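Local coordinates for protein antibiotic biosynthesis monooxygenase (Rhodospirillum rubrum, PDB 4HL9) that probably acts as a monooxygenase and folds as a small dimeric alpha-beta protein of the antibiotic biosynthesis monooxygenase type, at residues I39-P42 and L43-L47; E46-E49 and K50-E54; R95-P98 and L99-H103. All coordinates share one frame; numbering follows the deposited sequence.

Contact 1 of 3, residues I39-P42 and L43-L47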
loop_
_atom_site.group_PDB
_atom_site.type_symbol
_atom_site.label_atom_id
_atom_site.label_comp_id
_atom_site.label_asym_id
_atom_site.label_seq_id
_atom_site.Cartn_x
_atom_site.Cartn_y
_atom_site.Cartn_z
ATOM N N ILE A 39 7.625 11.328 -19.254
ATOM C CA ILE A 39 8.944 10.706 -19.361
ATOM C C ILE A 39 8.983 9.372 -18.595
ATOM O O ILE A 39 9.468 8.357 -19.110
ATOM C CB ILE A 39 10.035 11.663 -18.821
ATOM C CG1 ILE A 39 10.198 12.872 -19.764
ATOM C CG2 ILE A 39 11.364 10.946 -18.621
ATOM C CD1 ILE A 39 11.223 13.889 -19.249
ATOM N N VAL A 40 8.446 9.362 -17.383
ATOM C CA VAL A 40 8.649 8.199 -16.491
ATOM C C VAL A 40 7.669 7.044 -16.710
ATOM O O VAL A 40 7.989 5.895 -16.412
ATOM C CB VAL A 40 8.691 8.574 -15.006
ATOM C CG1 VAL A 40 9.862 9.516 -14.703
ATOM C CG2 VAL A 40 7.322 9.120 -14.537
ATOM N N LEU A 41 6.487 7.344 -17.240
ATOM C CA LEU A 41 5.504 6.316 -17.518
ATOM C C LEU A 41 6.066 5.095 -18.281
ATOM O O LEU A 41 5.900 3.982 -17.797
ATOM C CB LEU A 41 4.223 6.898 -18.144
ATOM C CG LEU A 41 3.296 7.571 -17.109
ATOM C CD1 LEU A 41 2.183 8.424 -17.790
ATOM C CD2 LEU A 41 2.659 6.508 -16.194
ATOM N N PRO A 42 6.761 5.302 -19.434
ATOM C CA PRO A 42 7.319 4.151 -20.169
ATOM C C PRO A 42 8.336 3.347 -19.353
ATOM O O PRO A 42 8.450 2.139 -19.544
ATOM C CB PRO A 42 8.031 4.802 -21.370
ATOM C CG PRO A 42 7.379 6.154 -21.514
ATOM C CD PRO A 42 7.080 6.580 -20.113
ATOM N N LEU A 43 9.085 4.038 -18.498
ATOM C CA LEU A 43 10.067 3.441 -17.598
ATOM C C LEU A 43 9.356 2.545 -16.567
ATOM O O LEU A 43 9.731 1.388 -16.375
ATOM C CB LEU A 43 10.841 4.555 -16.886
ATOM C CG LEU A 43 12.031 5.254 -17.557
ATOM C CD1 LEU A 43 11.989 5.224 -19.066
ATOM C CD2 LEU A 43 12.315 6.654 -16.999
ATOM N N TYR A 44 8.306 3.086 -15.945
ATOM C CA TYR A 44 7.467 2.316 -15.024
ATOM C C TYR A 44 6.860 1.076 -15.711
ATOM O O TYR A 44 6.836 -0.002 -15.119
ATOM C CB TYR A 44 6.347 3.197 -14.451
ATOM C CG TYR A 44 6.716 4.072 -13.263
ATOM C CD1 TYR A 44 7.182 3.529 -12.075
ATOM C CD2 TYR A 44 6.520 5.458 -13.313
ATOM C CE1 TYR A 44 7.482 4.351 -10.977
ATOM C CE2 TYR A 44 6.821 6.270 -12.243
ATOM C CZ TYR A 44 7.287 5.727 -11.081
ATOM O OH TYR A 44 7.580 6.555 -10.042
ATOM N N ARG A 45 6.371 1.228 -16.944
ATOM C CA ARG A 45 5.778 0.094 -17.662
ATOM C C ARG A 45 6.780 -1.061 -17.883
ATOM O O ARG A 45 6.459 -2.235 -17.647
ATOM C CB ARG A 45 5.161 0.535 -18.997
ATOM C CG ARG A 45 3.970 1.490 -18.883
ATOM C CD ARG A 45 3.342 1.692 -20.258
ATOM N NE ARG A 45 3.102 3.101 -20.582
ATOM C CZ ARG A 45 2.133 3.852 -20.057
ATOM N NH1 ARG A 45 1.294 3.355 -19.149
ATOM N NH2 ARG A 45 2.010 5.118 -20.434
ATOM N N GLU A 46 8.000 -0.720 -18.297
ATOM C CA GLU A 46 9.068 -1.724 -18.439
ATOM C C GLU A 46 9.464 -2.323 -17.082
ATOM O O GLU A 46 9.653 -3.526 -16.979
ATOM C CB GLU A 46 10.309 -1.152 -19.148
ATOM C CG GLU A 46 11.402 -2.217 -19.426
ATOM C CD GLU A 46 12.677 -1.653 -20.056
ATOM O OE1 GLU A 46 12.705 -0.460 -20.438
ATOM O OE2 GLU A 46 13.659 -2.416 -20.167
ATOM N N LEU A 47 9.606 -1.488 -16.056
ATOM C CA LEU A 47 9.918 -1.977 -14.704
ATOM C C LEU A 47 8.893 -3.042 -14.251
ATOM O O LEU A 47 9.259 -4.127 -13.780
ATOM C CB LEU A 47 10.058 -0.797 -13.711
ATOM C CG LEU A 47 10.449 -1.111 -12.266
ATOM C CD1 LEU A 47 11.800 -1.868 -12.208
ATOM C CD2 LEU A 47 10.445 0.138 -11.353
#
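Two regular i to i+4 bonds, Tyr44 N to Val40 O and Arg45 N to Leu41 O, each 2.9 Å, join 39-42 to 43-47. Glu46 N closes a longer one on Pro42 O (3.2 Å). The nitrogen of Pro42 carries no hydrogen, and the helix is kinked there. Val40 and Tyr44 run alongside each other in the same direction: CG2 of Val40 meets the ring at CE2 of Tyr44 (3.7 Å). The Val40 branch that reaches the tyrosine is the one set between backbone N and carbonyl carbon, whereas CG1 turns to Leu43, more loosely. This buried side of helix 37-52 lies on the antiparallel sheet of an alpha-beta, ferredoxin-like fold. There the Tyr44 ring meets Phe72, and its hydroxyl is hydrogen-bonded to the carboxylate of Asp30. Leu43 turns instead to Ile100 of helix 91-101, with CD2 of Leu43 3.9 Å from Ile39 O. On the exposed flank Arg45 doubles back along the helix, its chain bent at chi3 (-132°), which carries the guanidinium over Leu41; CB of Leu41 lies over one face, 3.6 Å from Arg45 NH2. Nearby, Arg45 NH1 makes a weak hydrogen bond to Pro117 O of the second subunit, and Leu41 packs on Val116 of that subunit.

Contact 2 of 3, residues E46-E49 and K50-E54; sequences ELVE and KTRQE
The last turns of helix 37-52, where it lies across the antiparallel sheet of the alpha-beta fold and runs out into a loop, are held by i to i+4 pairs of quite different chemistry. On the sheet side, the Thr51 hydroxyl turns back on the helix and gives a hydrogen bond to Leu47 O (OG1 to O 2.8 Å). OG1 stands beside its own backbone N, anti to the carbonyl carbon (chi1 -63°), which aims it at the preceding turn. Leu47 O therefore holds two donors, Thr51 OG1 and Thr51 N, which come from opposite faces of the carbonyl plane; the hydroxyl lies 36° out of that plane. This internal bond satisfies a buried hydroxyl in a setting lined by Tyr60, Trp78 and His92. CD1 of Leu47 lies 3.8 Å from Thr51 OG1, the two side chains running side by side. On the flank toward helix 91-101, Lys50 crosses Glu46 at a slant, its chain bent at chi2 and chi4, and reaches OE2 in a weak salt bridge (Lys50 NZ to Glu46 OE2 3.2 Å). The stronger partner of that carboxylate is Arg95 of helix 91-101, so Glu46 is shared by two positive groups, which would probably favour its charged form. Gln53 N meets Glu49 O only weakly, at 3.4 Å. Arg52 stretches out beside Val48 toward strand 59-65, where NE bonds Tyr60 O and NH2 pairs with Asp61. Extended from CG to NE, it lays its guanidinium flat against the valine, CG1 of Val48 sitting over the centre of one face, 3.5 Å from Arg52 CZ.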
loop_
_atom_site.group_PDB
_atom_site.type_symbol
_atom_site.label_atom_id
_atom_site.label_comp_id
_atom_site.label_asym_id
_atom_site.label_seq_id
_atom_site.Cartn_x
_atom_site.Cartn_y
_atom_site.Cartn_z
ATOM N N GLU A 46 8.000 -0.720 -18.297
ATOM C CA GLU A 46 9.068 -1.724 -18.439
ATOM C C GLU A 46 9.464 -2.323 -17.082
ATOM O O GLU A 46 9.653 -3.526 -16.979
ATOM C CB GLU A 46 10.309 -1.152 -19.148
ATOM C CG GLU A 46 11.402 -2.217 -19.426
ATOM C CD GLU A 46 12.677 -1.653 -20.056
ATOM O OE1 GLU A 46 12.705 -0.460 -20.438
ATOM O OE2 GLU A 46 13.659 -2.416 -20.167
ATOM N N LEU A 47 9.606 -1.488 -16.056
ATOM C CA LEU A 47 9.918 -1.977 -14.704
ATOM C C LEU A 47 8.893 -3.042 -14.251
ATOM O O LEU A 47 9.259 -4.127 -13.780
ATOM C CB LEU A 47 10.058 -0.797 -13.711
ATOM C CG LEU A 47 10.449 -1.111 -12.266
ATOM C CD1 LEU A 47 11.800 -1.868 -12.208
ATOM C CD2 LEU A 47 10.445 0.138 -11.353
ATOM N N VAL A 48 7.615 -2.749 -14.451
ATOM C CA VAL A 48 6.541 -3.674 -14.070
ATOM C C VAL A 48 6.633 -4.980 -14.868
ATOM O O VAL A 48 6.645 -6.084 -14.284
ATOM C CB VAL A 48 5.165 -3.002 -14.191
ATOM C CG1 VAL A 48 4.028 -4.021 -14.106
ATOM C CG2 VAL A 48 5.009 -1.947 -13.107
ATOM N N GLU A 49 6.759 -4.855 -16.186
ATOM C CA GLU A 49 6.846 -6.029 -17.056
ATOM C C GLU A 49 8.037 -6.948 -16.716
ATOM O O GLU A 49 7.863 -8.161 -16.587
ATOM C CB GLU A 49 6.859 -5.594 -18.524
ATOM C CG GLU A 49 7.454 -6.604 -19.497
ATOM C CD GLU A 49 7.651 -5.991 -20.868
ATOM O OE1 GLU A 49 8.785 -5.533 -21.151
ATOM O OE2 GLU A 49 6.667 -5.938 -21.636
ATOM N N LYS A 50 9.218 -6.366 -16.525
ATOM C CA LYS A 50 10.430 -7.144 -16.231
ATOM C C LYS A 50 10.421 -7.711 -14.822
ATOM O O LYS A 50 10.912 -8.835 -14.589
ATOM C CB LYS A 50 11.709 -6.300 -16.409
ATOM C CG LYS A 50 12.137 -5.944 -17.837
ATOM C CD LYS A 50 12.407 -7.156 -18.709
ATOM C CE LYS A 50 13.236 -6.798 -19.969
ATOM N NZ LYS A 50 12.837 -5.524 -20.636
ATOM N N THR A 51 9.895 -6.934 -13.873
ATOM C CA THR A 51 9.828 -7.402 -12.490
ATOM C C THR A 51 8.914 -8.619 -12.381
ATOM O O THR A 51 9.259 -9.581 -11.694
ATOM C CB THR A 51 9.413 -6.317 -11.482
ATOM O OG1 THR A 51 10.385 -5.266 -11.468
ATOM C CG2 THR A 51 9.335 -6.901 -10.062
ATOM N N ARG A 52 7.768 -8.574 -13.063
ATOM C CA ARG A 52 6.811 -9.692 -13.039
ATOM C C ARG A 52 7.393 -10.979 -13.637
ATOM O O ARG A 52 6.928 -12.079 -13.332
ATOM C CB ARG A 52 5.534 -9.319 -13.781
ATOM C CG ARG A 52 4.631 -8.368 -13.004
ATOM C CD ARG A 52 3.505 -7.895 -13.906
ATOM N NE ARG A 52 2.506 -7.120 -13.173
ATOM C CZ ARG A 52 1.538 -6.424 -13.767
ATOM N NH1 ARG A 52 1.453 -6.395 -15.089
ATOM N NH2 ARG A 52 0.668 -5.748 -13.043
ATOM N N GLN A 53 8.397 -10.825 -14.493
ATOM C CA GLN A 53 9.144 -11.959 -15.051
ATOM C C GLN A 53 10.240 -12.505 -14.122
ATOM O O GLN A 53 10.889 -13.491 -14.454
ATOM C CB GLN A 53 9.733 -11.591 -16.417
ATOM C CG GLN A 53 8.662 -11.223 -17.444
ATOM C CD GLN A 53 9.244 -10.709 -18.752
ATOM O OE1 GLN A 53 10.422 -10.319 -18.826
ATOM N NE2 GLN A 53 8.418 -10.695 -19.790
ATOM N N GLU A 54 10.456 -11.891 -12.962
ATOM C CA GLU A 54 11.439 -12.443 -12.030
ATOM C C GLU A 54 10.879 -13.736 -11.463
ATOM O O GLU A 54 9.714 -13.762 -11.064
ATOM C CB GLU A 54 11.755 -11.484 -10.886
ATOM C CG GLU A 54 12.561 -10.279 -11.313
ATOM C CD GLU A 54 12.661 -9.244 -10.219
ATOM O OE1 GLU A 54 12.773 -9.626 -9.032
ATOM O OE2 GLU A 54 12.655 -8.043 -10.556
#

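Contact 3 of 3, residues R95-P98 and L99-H103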
loop_
_atom_site.group_PDB
_atom_site.type_symbol
_atom_site.label_atom_id
_atom_site.label_comp_id
_atom_site.label_asym_id
_atom_site.label_seq_id
_atom_site.Cartn_x
_atom_site.Cartn_y
_atom_site.Cartn_z
ATOM N N ARG A 95 18.850 -0.172 -13.657
ATOM C CA ARG A 95 18.812 0.752 -14.786
ATOM C C ARG A 95 17.612 1.712 -14.654
ATOM O O ARG A 95 17.779 2.936 -14.690
ATOM C CB ARG A 95 18.790 -0.025 -16.114
ATOM C CG ARG A 95 18.522 0.820 -17.369
ATOM C CD ARG A 95 18.626 0.003 -18.644
ATOM N NE ARG A 95 17.879 -1.258 -18.600
ATOM C CZ ARG A 95 16.609 -1.408 -18.974
ATOM N NH1 ARG A 95 15.908 -0.374 -19.423
ATOM N NH2 ARG A 95 16.033 -2.601 -18.884
ATOM N N LEU A 96 16.417 1.154 -14.457
ATOM C CA LEU A 96 15.186 1.938 -14.557
ATOM C C LEU A 96 14.926 2.871 -13.375
ATOM O O LEU A 96 14.473 4.017 -13.593
ATOM C CB LEU A 96 13.962 1.059 -14.876
ATOM C CG LEU A 96 13.949 0.370 -16.261
ATOM C CD1 LEU A 96 12.959 -0.796 -16.301
ATOM C CD2 LEU A 96 13.670 1.344 -17.385
ATOM N N VAL A 97 15.221 2.409 -12.151
ATOM C CA VAL A 97 14.847 3.141 -10.937
ATOM C C VAL A 97 15.578 4.491 -10.762
ATOM O O VAL A 97 14.933 5.502 -10.410
ATOM C CB VAL A 97 14.884 2.265 -9.646
ATOM C CG1 VAL A 97 14.576 3.092 -8.420
ATOM C CG2 VAL A 97 13.858 1.120 -9.739
ATOM N N PRO A 98 16.919 4.518 -10.978
ATOM C CA PRO A 98 17.577 5.833 -10.940
ATOM C C PRO A 98 17.090 6.761 -12.063
ATOM O O PRO A 98 16.969 7.966 -11.832
ATOM C CB PRO A 98 19.068 5.494 -11.091
ATOM C CG PRO A 98 19.171 4.052 -10.582
ATOM C CD PRO A 98 17.901 3.413 -11.066
ATOM N N LEU A 99 16.769 6.218 -13.238
ATOM C CA LEU A 99 16.230 7.049 -14.317
ATOM C C LEU A 99 14.874 7.683 -13.962
ATOM O O LEU A 99 14.584 8.809 -14.364
ATOM C CB LEU A 99 16.111 6.270 -15.618
ATOM C CG LEU A 99 17.409 5.769 -16.276
ATOM C CD1 LEU A 99 17.026 4.907 -17.459
ATOM C CD2 LEU A 99 18.289 6.974 -16.668
ATOM N N ILE A 100 14.065 6.940 -13.212
ATOM C CA ILE A 100 12.828 7.435 -12.629
ATOM C C ILE A 100 13.085 8.446 -11.538
ATOM O O ILE A 100 12.526 9.555 -11.561
ATOM C CB ILE A 100 11.946 6.271 -12.111
ATOM C CG1 ILE A 100 11.421 5.489 -13.306
ATOM C CG2 ILE A 100 10.780 6.825 -11.273
ATOM C CD1 ILE A 100 11.010 3.992 -12.998
ATOM N N ASN A 101 13.961 8.098 -10.602
ATOM C CA ASN A 101 14.234 8.945 -9.461
ATOM C C ASN A 101 14.929 10.267 -9.801
ATOM O O ASN A 101 14.859 11.190 -9.020
ATOM C CB ASN A 101 15.024 8.203 -8.392
ATOM C CG ASN A 101 14.211 7.123 -7.721
ATOM O OD1 ASN A 101 12.981 7.014 -7.909
ATOM N ND2 ASN A 101 14.895 6.303 -6.929
ATOM N N ALA A 102 15.573 10.342 -10.960
ATOM C CA ALA A 102 16.126 11.608 -11.459
ATOM C C ALA A 102 15.074 12.727 -11.449
ATOM O O ALA A 102 15.398 13.901 -11.286
ATOM C CB ALA A 102 16.661 11.417 -12.868
ATOM N N HIS A 103 13.815 12.335 -11.601
ATOM C CA HIS A 103 12.703 13.277 -11.647
ATOM C C HIS A 103 11.833 13.392 -10.374
ATOM O O HIS A 103 10.748 13.981 -10.425
ATOM C CB HIS A 103 11.846 12.940 -12.847
ATOM C CG HIS A 103 12.582 13.036 -14.152
ATOM N ND1 HIS A 103 13.075 14.229 -14.636
ATOM C CD2 HIS A 103 12.904 12.096 -15.075
ATOM C CE1 HIS A 103 13.664 14.022 -15.803
ATOM N NE2 HIS A 103 13.579 12.736 -16.091
#
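Ile100 packs tightly back on the preceding turn of helix 91-101, with CG1 3.4 Å and CD1 3.5 Å from Leu96 O. That carbonyl also accepts Ile100 N in its plane (3.0 Å). Leu96 and Ile100 form the buried face, turned to Glu46, Leu43 and Tyr44 of helix 37-52; Ile100 also reaches Asp30 and Ile32 of strand 24-32. Toward solvent, the exposed Leu99 keeps close to the backbone oxygen of Arg95, but side chain to side chain it is loose, with Leu99 CD1 4.4 Å from Arg95 CG. Intermediate between the two sides, Asn101 runs alongside Val97, its ND2 3.6 Å from Val97 CG1; CG anti to the carbonyl carbon (chi1 -69°) carries the amide back beside that turn. Pro98, whose nitrogen has no hydrogen to give, marks a kink, yet its carbonyl still accepts Ala102 N at 2.9 Å through a bent N-H...O of 142°. Arg95 pairs with Glu91 of its own helix and with Glu46 of helix 37-52. Cohesion between these turns thus rests on main-chain bonds and apolar packing, and of the two ion pairs only that with Glu46 ties the helices together.

How the contacts relate
Contacts 1 and 2 are successive parts of helix 37-52 and share Glu46 and Leu47; contact 3 lies on helix 91-101, packed alongside. Each has a buried side and an exposed one. In contact 1 the buried side is aromatic and aliphatic, and its outer flank reaches the second subunit; contact 2, untouched by that subunit, adds a buried hydroxyl bond and an ion pair; contact 3 has no polar side-chain bond between its segments, only main-chain bonds and mostly aliphatic packing. Glu46 links all three through its salt bridge to Arg95 (Glu46 OE2 to Arg95 NH2 2.7 Å), while Leu96 packs on Leu47 and Ile100 on Tyr44. Both prolines at the kinks are exposed residues.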